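Local coordinates for protein fructose-2,6-bisphosphatase TIGAR B (Danio rerio, PDB 3E9C) that probably hydrolyses fructose 2,6-bisphosphate, and also fructose 1,6-bisphosphate, and so lowers glycolytic flux in favour of the pentose phosphate pathway, at residues 55-60 and 181-186; 201-206 and 238-243; 46-51 and 73-78. All coordinates share one frame; numbering follows the deposited sequence.

In the fold
The three contacts are spread over a single-chain histidine phosphatase fold built on a mixed sheet. Contact 1 joins the C-terminal ends of the neighbouring parallel strands 53-56 and 177-182, where the active site lies. Contact 3 joins the loops that lead into strands 53-56 and 81-83, with its centre about 20 Å from that of contact 1; their segments alternate along the chain, and segment 46-51 leads, after three residues, into segment 55-60. Contact 2 follows later in sequence, at the outermost strand 233-246, at the opposite border of the sheet from 81-83, its centre about 23 Å from that of contact 1 and 24 Å from that of contact 3. Contact 1 thus holds the probable transition-state stabiliser, whereas contacts 2 and 3 lie away from the active site.

Contact 1. Residues 55-60 and 181-186; sequences FVSNLQ and VSHGAF
The hydroxyl of S57 is gripped twice: its OG lies 2.7 Å from NE2 of H183, in a hydrogen bond that either group could donate, and it accepts a longer bond from the backbone N of L59, 3.3 Å away, which closes an ST turn. With chi1 at 89° the hydroxyl stands between the backbone N and carbonyl carbon of S57, a position from which it can serve both partners. It meets the imidazole at the edge, near the ring plane, which helps set the rotation of the ring. L59 adds apolar contact at the same edge, its CB 3.8 Å from CE1 of H183. Earlier in both segments the backbones pair in parallel, V56 bridged with V181. V181 N donates to F55 O at 2.9 Å, and V181 O accepts a longer bond from S57 N, at 3.3 Å, so that the residue bridges both neighbours of V56. The side chains of V56 and V181 lie side by side on one face of the sheet, CG2 of V56 3.9 Å from CB of V181. H183, probably the transition-state stabiliser, also meets the ring of H11, the residue that forms the phosphohistidine intermediate, and touches E89. Helix 60-71 covers the valine face through A62 and A66, whereas F55 packs against L139 and M143 of helix 125-147, and helix 184-197 starts directly after H183.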
loop_
_atom_site.group_PDB
_atom_site.type_symbol
_atom_site.label_atom_id
_atom_site.label_comp_id
_atom_site.label_asym_id
_atom_site.label_seq_id
_atom_site.Cartn_x
_atom_site.Cartn_y
_atom_site.Cartn_z
ATOM N N PHE A 55 -5.628 -2.879 5.387
ATOM C CA PHE A 55 -5.032 -4.195 5.612
ATOM C C PHE A 55 -3.699 -4.032 6.324
ATOM O O PHE A 55 -2.907 -3.127 6.001
ATOM C CB PHE A 55 -4.857 -4.939 4.293
ATOM C CG PHE A 55 -6.094 -4.934 3.448
ATOM C CD1 PHE A 55 -7.138 -5.815 3.706
ATOM C CD2 PHE A 55 -6.225 -4.030 2.397
ATOM C CE1 PHE A 55 -8.304 -5.787 2.923
ATOM C CE2 PHE A 55 -7.376 -3.998 1.626
ATOM C CZ PHE A 55 -8.409 -4.869 1.881
ATOM N N VAL A 56 -3.463 -4.892 7.307
ATOM C CA VAL A 56 -2.307 -4.736 8.188
ATOM C C VAL A 56 -1.794 -6.103 8.634
ATOM O O VAL A 56 -2.579 -7.031 8.808
ATOM C CB VAL A 56 -2.638 -3.788 9.394
ATOM C CG1 VAL A 56 -3.658 -4.427 10.334
ATOM C CG2 VAL A 56 -1.382 -3.437 10.171
ATOM N N SER A 57 -0.479 -6.260 8.762
ATOM C CA SER A 57 0.044 -7.515 9.292
ATOM C C SER A 57 -0.443 -7.702 10.735
ATOM O O SER A 57 -0.832 -6.732 11.389
ATOM C CB SER A 57 1.568 -7.557 9.232
ATOM O OG SER A 57 2.138 -7.022 10.395
ATOM N N ASN A 58 -0.439 -8.938 11.217
ATOM C CA ASN A 58 -0.873 -9.239 12.591
ATOM C C ASN A 58 0.103 -8.766 13.684
ATOM O O ASN A 58 -0.168 -8.954 14.867
ATOM C CB ASN A 58 -1.091 -10.746 12.746
ATOM C CG ASN A 58 0.173 -11.556 12.430
ATOM O OD1 ASN A 58 0.814 -11.367 11.381
ATOM N ND2 ASN A 58 0.539 -12.451 13.336
ATOM N N LEU A 59 1.241 -8.188 13.301
ATOM C CA LEU A 59 2.250 -7.756 14.285
ATOM C C LEU A 59 1.916 -6.404 14.886
ATOM O O LEU A 59 1.539 -5.473 14.170
ATOM C CB LEU A 59 3.649 -7.737 13.665
ATOM C CG LEU A 59 4.265 -9.129 13.483
ATOM C CD1 LEU A 59 3.878 -9.744 12.150
ATOM C CD2 LEU A 59 5.762 -9.047 13.597
ATOM N N GLN A 60 2.073 -6.293 16.204
ATOM C CA GLN A 60 1.683 -5.090 16.949
ATOM C C GLN A 60 2.243 -3.797 16.391
ATOM O O GLN A 60 1.510 -2.816 16.276
ATOM C CB GLN A 60 2.030 -5.196 18.441
ATOM C CG GLN A 60 0.914 -5.820 19.277
ATOM C CD GLN A 60 -0.467 -5.235 18.977
ATOM O OE1 GLN A 60 -0.670 -4.011 19.015
ATOM N NE2 GLN A 60 -1.421 -6.112 18.677
ATOM N N VAL A 181 -0.422 -1.685 5.615
ATOM C CA VAL A 181 0.656 -1.379 6.544
ATOM C C VAL A 181 1.421 -2.665 6.795
ATOM O O VAL A 181 0.850 -3.670 7.247
ATOM C CB VAL A 181 0.150 -0.757 7.865
ATOM C CG1 VAL A 181 1.315 -0.473 8.807
ATOM C CG2 VAL A 181 -0.628 0.530 7.588
ATOM N N SER A 182 2.718 -2.639 6.484
ATOM C CA SER A 182 3.505 -3.874 6.520
ATOM C C SER A 182 4.956 -3.604 6.932
ATOM O O SER A 182 5.233 -2.613 7.626
ATOM C CB SER A 182 3.425 -4.563 5.149
ATOM O OG SER A 182 4.055 -5.813 5.165
ATOM N N HIS A 183 5.864 -4.478 6.499
ATOM C CA HIS A 183 7.242 -4.512 6.993
ATOM C C HIS A 183 8.240 -4.276 5.863
ATOM O O HIS A 183 7.924 -4.457 4.688
ATOM C CB HIS A 183 7.510 -5.858 7.691
ATOM C CG HIS A 183 6.533 -6.160 8.780
ATOM N ND1 HIS A 183 6.800 -5.901 10.109
ATOM C CD2 HIS A 183 5.264 -6.639 8.736
ATOM C CE1 HIS A 183 5.744 -6.226 10.835
ATOM N NE2 HIS A 183 4.801 -6.680 10.029
ATOM N N GLY A 184 9.450 -3.877 6.225
ATOM C CA GLY A 184 10.404 -3.348 5.261
ATOM C C GLY A 184 10.823 -4.323 4.180
ATOM O O GLY A 184 10.805 -3.980 2.998
ATOM N N ALA A 185 11.203 -5.536 4.574
ATOM C CA ALA A 185 11.661 -6.502 3.579
ATOM C C ALA A 185 10.492 -6.982 2.705
ATOM O O ALA A 185 10.631 -7.099 1.486
ATOM C CB ALA A 185 12.423 -7.682 4.234
ATOM N N PHE A 186 9.338 -7.217 3.324
ATOM C CA PHE A 186 8.139 -7.593 2.581
ATOM C C PHE A 186 7.757 -6.527 1.534
ATOM O O PHE A 186 7.411 -6.845 0.409
ATOM C CB PHE A 186 6.945 -7.789 3.544
ATOM C CG PHE A 186 5.701 -8.319 2.862
ATOM C CD1 PHE A 186 5.504 -9.694 2.717
ATOM C CD2 PHE A 186 4.745 -7.446 2.355
ATOM C CE1 PHE A 186 4.373 -10.188 2.071
ATOM C CE2 PHE A 186 3.609 -7.932 1.714
ATOM C CZ PHE A 186 3.420 -9.309 1.577
#

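Contact 2. Residues 201-206 and 238-243. With K (potassium ion), chain C.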
loop_
_atom_site.group_PDB
_atom_site.type_symbol
_atom_site.label_atom_id
_atom_site.label_comp_id
_atom_site.label_asym_id
_atom_site.label_seq_id
_atom_site.Cartn_x
_atom_site.Cartn_y
_atom_site.Cartn_z
ATOM N N CYS A 201 3.627 0.564 -15.051
ATOM C CA CYS A 201 3.991 1.885 -15.540
ATOM C C CYS A 201 4.644 2.678 -14.422
ATOM O O CYS A 201 4.213 2.609 -13.263
ATOM C CB CYS A 201 2.749 2.645 -16.045
ATOM S SG CYS A 201 1.849 1.852 -17.417
ATOM N N LEU A 202 5.687 3.424 -14.764
ATOM C CA LEU A 202 6.347 4.290 -13.803
ATOM C C LEU A 202 6.479 5.720 -14.373
ATOM O O LEU A 202 6.847 5.907 -15.536
ATOM C CB LEU A 202 7.716 3.710 -13.396
ATOM C CG LEU A 202 7.774 2.376 -12.628
ATOM C CD1 LEU A 202 9.240 1.842 -12.539
ATOM C CD2 LEU A 202 7.165 2.513 -11.247
ATOM N N PRO A 203 6.220 6.738 -13.541
ATOM C CA PRO A 203 6.091 8.098 -14.071
ATOM C C PRO A 203 7.424 8.766 -14.430
ATOM O O PRO A 203 8.496 8.257 -14.078
ATOM C CB PRO A 203 5.423 8.848 -12.904
ATOM C CG PRO A 203 6.012 8.186 -11.691
ATOM C CD PRO A 203 6.096 6.705 -12.070
ATOM N N ALA A 204 7.345 9.902 -15.130
ATOM C CA ALA A 204 8.513 10.698 -15.486
ATOM C C ALA A 204 9.333 11.050 -14.250
ATOM O O ALA A 204 8.760 11.364 -13.201
ATOM C CB ALA A 204 8.069 12.001 -16.203
ATOM N N GLY A 205 10.659 10.995 -14.369
ATOM C CA GLY A 205 11.561 11.529 -13.335
ATOM C C GLY A 205 11.720 10.684 -12.076
ATOM O O GLY A 205 12.335 11.113 -11.102
ATOM N N LEU A 206 11.173 9.479 -12.082
ATOM C CA LEU A 206 11.307 8.600 -10.924
ATOM C C LEU A 206 12.521 7.693 -11.175
ATOM O O LEU A 206 12.509 6.861 -12.084
ATOM C CB LEU A 206 10.010 7.796 -10.690
ATOM C CG LEU A 206 9.995 6.768 -9.532
ATOM C CD1 LEU A 206 10.512 7.364 -8.206
ATOM C CD2 LEU A 206 8.631 6.138 -9.328
ATOM N N ARG A 238 -3.691 -2.866 -15.807
ATOM C CA ARG A 238 -2.698 -1.808 -15.638
ATOM C C ARG A 238 -2.319 -1.664 -14.169
ATOM O O ARG A 238 -3.161 -1.780 -13.272
ATOM C CB ARG A 238 -3.251 -0.468 -16.142
ATOM C CG ARG A 238 -2.231 0.683 -16.131
ATOM C CD ARG A 238 -2.843 1.951 -16.672
ATOM N NE ARG A 238 -3.382 1.748 -18.017
ATOM C CZ ARG A 238 -4.148 2.620 -18.669
ATOM N NH1 ARG A 238 -4.481 3.779 -18.115
ATOM N NH2 ARG A 238 -4.577 2.330 -19.888
ATOM N N ILE A 239 -1.039 -1.423 -13.945
ATOM C CA ILE A 239 -0.532 -1.038 -12.654
ATOM C C ILE A 239 0.306 0.212 -12.903
ATOM O O ILE A 239 1.202 0.203 -13.753
ATOM C CB ILE A 239 0.308 -2.192 -12.028
ATOM C CG1 ILE A 239 -0.608 -3.412 -11.776
ATOM C CG2 ILE A 239 0.979 -1.736 -10.734
ATOM C CD1 ILE A 239 0.124 -4.729 -11.623
ATOM N N GLN A 240 0.003 1.288 -12.175
ATOM C CA GLN A 240 0.734 2.536 -12.304
ATOM C C GLN A 240 1.402 2.859 -10.971
ATOM O O GLN A 240 0.714 3.028 -9.962
ATOM C CB GLN A 240 -0.217 3.667 -12.738
ATOM C CG GLN A 240 0.393 5.078 -12.723
ATOM C CD GLN A 240 1.334 5.353 -13.916
ATOM O OE1 GLN A 240 0.948 5.175 -15.070
ATOM N NE2 GLN A 240 2.562 5.802 -13.630
ATOM N N GLY A 241 2.734 2.924 -10.958
ATOM C CA GLY A 241 3.459 3.416 -9.785
ATOM C C GLY A 241 3.290 4.929 -9.713
ATOM O O GLY A 241 3.294 5.613 -10.732
ATOM N N VAL A 242 3.091 5.468 -8.522
ATOM C CA VAL A 242 2.964 6.901 -8.396
ATOM C C VAL A 242 4.204 7.470 -7.709
ATOM O O VAL A 242 4.941 8.284 -8.300
ATOM C CB VAL A 242 1.643 7.296 -7.651
ATOM C CG1 VAL A 242 1.430 8.816 -7.667
ATOM C CG2 VAL A 242 0.445 6.588 -8.291
ATOM N N PHE A 243 4.413 7.062 -6.456
ATOM C CA PHE A 243 5.595 7.433 -5.694
ATOM C C PHE A 243 6.013 6.264 -4.806
ATOM O O PHE A 243 5.192 5.405 -4.471
ATOM C CB PHE A 243 5.392 8.730 -4.886
ATOM C CG PHE A 243 4.228 8.697 -3.911
ATOM C CD1 PHE A 243 4.372 8.123 -2.638
ATOM C CD2 PHE A 243 3.015 9.299 -4.240
ATOM C CE1 PHE A 243 3.311 8.124 -1.726
ATOM C CE2 PHE A 243 1.943 9.308 -3.346
ATOM C CZ PHE A 243 2.084 8.710 -2.083
HETATM K K K C . 9.714 6.229 -15.529
HETATM O O HOH W 1 11.035 5.268 -13.350
#
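The loop between helices 184-197 and 208-211 carries a potassium site and pairs through C201 with Q240 on strand 233-246. The backbone of C201 makes both hydrogen bonds of a single bridge: its N donates to I239 O at 2.8 Å, and its O accepts from G241 N, also at 2.8 Å, the two bonds being nearly straight. Strand 233-246 is hydrogen-bonded on its other side to strand 220-230, so the loop covers the outer border of an edge strand of the sheet. Q240 folds back toward the loop, its chain bent at chi2 (76°), and its NE2 donates to G241 O at 3.0 Å, that oxygen lying in the amide plane. Thus held, the amide sets OE1 3.3 Å from CB of C201 and brings NE2 near the ring of P203. With an alanine in place of Q240, G241 O would probably lose this side-chain donor, and a gap would be likely to open beside C201 and P203. The proline ring packs against the strand backbone at G241 and V242, with CD 3.3 Å from G241 O and CG 3.6 Å from V242 O. L202 CD2 packs 4.1 Å from G241 CA. P203 begins a type II turn to L206, with G205 at its positive-phi position. The potassium ion is bound by L202 O and P203 O together with a water, which donates in turn to L206 O.

Contact 3. Residues 46-51 and 73-78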
loop_
_atom_site.group_PDB
_atom_site.type_symbol
_atom_site.label_atom_id
_atom_site.label_comp_id
_atom_site.label_asym_id
_atom_site.label_seq_id
_atom_site.Cartn_x
_atom_site.Cartn_y
_atom_site.Cartn_z
ATOM N N LEU A 46 -1.465 11.913 5.754
ATOM C CA LEU A 46 -2.513 11.205 5.030
ATOM C C LEU A 46 -3.950 11.587 5.433
ATOM O O LEU A 46 -4.898 10.958 4.966
ATOM C CB LEU A 46 -2.318 9.684 5.205
ATOM C CG LEU A 46 -0.972 9.151 4.682
ATOM C CD1 LEU A 46 -0.716 7.742 5.135
ATOM C CD2 LEU A 46 -0.881 9.279 3.154
ATOM N N LYS A 47 -4.113 12.625 6.261
ATOM C CA LYS A 47 -5.397 12.848 6.960
ATOM C C LYS A 47 -6.620 13.125 6.069
ATOM O O LYS A 47 -7.744 12.808 6.452
ATOM C CB LYS A 47 -5.269 13.925 8.043
ATOM C CG LYS A 47 -5.077 15.342 7.524
ATOM C CD LYS A 47 -5.247 16.329 8.653
ATOM C CE LYS A 47 -4.646 17.682 8.308
ATOM N NZ LYS A 47 -4.846 18.080 6.886
ATOM N N ASP A 48 -6.385 13.724 4.900
ATOM C CA ASP A 48 -7.448 14.089 3.962
ATOM C C ASP A 48 -7.738 13.017 2.916
ATOM O O ASP A 48 -8.483 13.248 1.953
ATOM C CB ASP A 48 -7.079 15.399 3.278
ATOM C CG ASP A 48 -7.043 16.542 4.247
ATOM O OD1 ASP A 48 -8.087 16.793 4.883
ATOM O OD2 ASP A 48 -5.977 17.171 4.395
ATOM N N LEU A 49 -7.151 11.843 3.106
ATOM C CA LEU A 49 -7.431 10.715 2.235
ATOM C C LEU A 49 -8.511 9.852 2.830
ATOM O O LEU A 49 -8.501 9.561 4.035
ATOM C CB LEU A 49 -6.175 9.861 2.034
ATOM C CG LEU A 49 -5.068 10.547 1.227
ATOM C CD1 LEU A 49 -3.819 9.725 1.338
ATOM C CD2 LEU A 49 -5.479 10.712 -0.262
ATOM N N HIS A 50 -9.427 9.431 1.978
ATOM C CA HIS A 50 -10.429 8.468 2.386
ATOM C C HIS A 50 -9.953 7.064 2.043
ATOM O O HIS A 50 -9.935 6.697 0.873
ATOM C CB HIS A 50 -11.779 8.745 1.702
ATOM C CG HIS A 50 -12.860 7.793 2.108
ATOM N ND1 HIS A 50 -13.931 7.482 1.292
ATOM C CD2 HIS A 50 -13.018 7.057 3.235
ATOM C CE1 HIS A 50 -14.711 6.613 1.908
ATOM N NE2 HIS A 50 -14.176 6.334 3.087
ATOM N N PHE A 51 -9.556 6.299 3.057
ATOM C CA PHE A 51 -9.222 4.889 2.851
ATOM C C PHE A 51 -10.489 4.075 3.043
ATOM O O PHE A 51 -11.067 4.074 4.124
ATOM C CB PHE A 51 -8.096 4.416 3.801
ATOM C CG PHE A 51 -6.817 5.234 3.700
ATOM C CD1 PHE A 51 -6.415 6.058 4.762
ATOM C CD2 PHE A 51 -6.010 5.171 2.552
ATOM C CE1 PHE A 51 -5.238 6.817 4.682
ATOM C CE2 PHE A 51 -4.827 5.917 2.457
ATOM C CZ PHE A 51 -4.436 6.747 3.527
ATOM N N ASN A 73 -6.906 10.405 10.778
ATOM C CA ASN A 73 -7.574 10.584 9.495
ATOM C C ASN A 73 -8.959 11.218 9.633
ATOM O O ASN A 73 -9.727 10.865 10.527
ATOM C CB ASN A 73 -7.708 9.225 8.800
ATOM C CG ASN A 73 -8.102 9.347 7.353
ATOM O OD1 ASN A 73 -9.286 9.299 7.020
ATOM N ND2 ASN A 73 -7.110 9.486 6.472
ATOM N N LEU A 74 -9.294 12.104 8.698
ATOM C CA LEU A 74 -10.556 12.857 8.748
ATOM C C LEU A 74 -11.770 12.169 8.101
ATOM O O LEU A 74 -12.901 12.622 8.289
ATOM C CB LEU A 74 -10.356 14.255 8.151
ATOM C CG LEU A 74 -9.322 15.134 8.873
ATOM C CD1 LEU A 74 -8.947 16.365 8.043
ATOM C CD2 LEU A 74 -9.810 15.549 10.258
ATOM N N HIS A 75 -11.545 11.080 7.363
ATOM C CA HIS A 75 -12.571 10.518 6.480
ATOM C C HIS A 75 -12.884 9.046 6.733
ATOM O O HIS A 75 -13.930 8.547 6.297
ATOM C CB HIS A 75 -12.114 10.611 5.020
ATOM C CG HIS A 75 -12.044 12.005 4.482
ATOM N ND1 HIS A 75 -11.055 12.894 4.840
ATOM C CD2 HIS A 75 -12.822 12.652 3.582
ATOM C CE1 HIS A 75 -11.244 14.041 4.213
ATOM N NE2 HIS A 75 -12.305 13.918 3.437
ATOM N N SER A 76 -11.977 8.342 7.402
ATOM C CA SER A 76 -11.985 6.884 7.326
ATOM C C SER A 76 -12.478 6.197 8.600
ATOM O O SER A 76 -12.152 5.032 8.848
ATOM C CB SER A 76 -10.597 6.359 6.898
ATOM O OG SER A 76 -10.090 7.108 5.803
ATOM N N SER A 77 -13.302 6.911 9.371
ATOM C CA SER A 77 -13.844 6.421 10.647
ATOM C C SER A 77 -14.672 5.142 10.537
ATOM O O SER A 77 -14.757 4.360 11.492
ATOM C CB SER A 77 -14.723 7.508 11.281
ATOM O OG SER A 77 -13.927 8.646 11.538
ATOM N N ALA A 78 -15.307 4.939 9.389
ATOM C CA ALA A 78 -16.206 3.804 9.231
ATOM C C ALA A 78 -15.523 2.635 8.526
ATOM O O ALA A 78 -16.180 1.664 8.141
ATOM C CB ALA A 78 -17.467 4.232 8.491
#
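An Asx turn at N73, in the loop leading to strand 81-83, docks against the type I turn L46-L49 that follows helix 33-45. The amide of N73 works at both ends. Its ND2 donates to L49 O at 2.8 Å, and donor and acceptor geometry are both nearly planar: the oxygen lies in the amide plane and the nitrogen in the carbonyl plane. Its OD1 accepts H75 N at 2.9 Å and S76 OG at 2.6 Å, from opposite faces of the plane and off the lone pairs, which, with the ND2 bond, should restrain the amide from turning. The amide reaches the L46-L49 turn because chi1 of -167° turns CG away from the backbone N. While it donates to N73 OD1, S76 OG accepts from the backbone N of F51 at 2.9 Å, so the serine links the asparagine to the chain entering strand 53-56. The same OG lies at the edge of the H50 ring, near its plane. A backbone bond from L74 N to K47 O, 2.8 Å, also joins the loops. Alongside it L74 CD1 packs 3.8 Å from CD of K47, whose NZ forms a salt bridge with D48 OD2. CB of H75 rests 3.8 Å from CB of H50. F51, further in, meets the ring of H177 edge-to-face. Both loops connect a helix to the next parallel strand, and their docking lies at the entry side of the strands, as expected for beta-alpha-beta crossovers in this alpha/beta phosphatase fold, away from the active site.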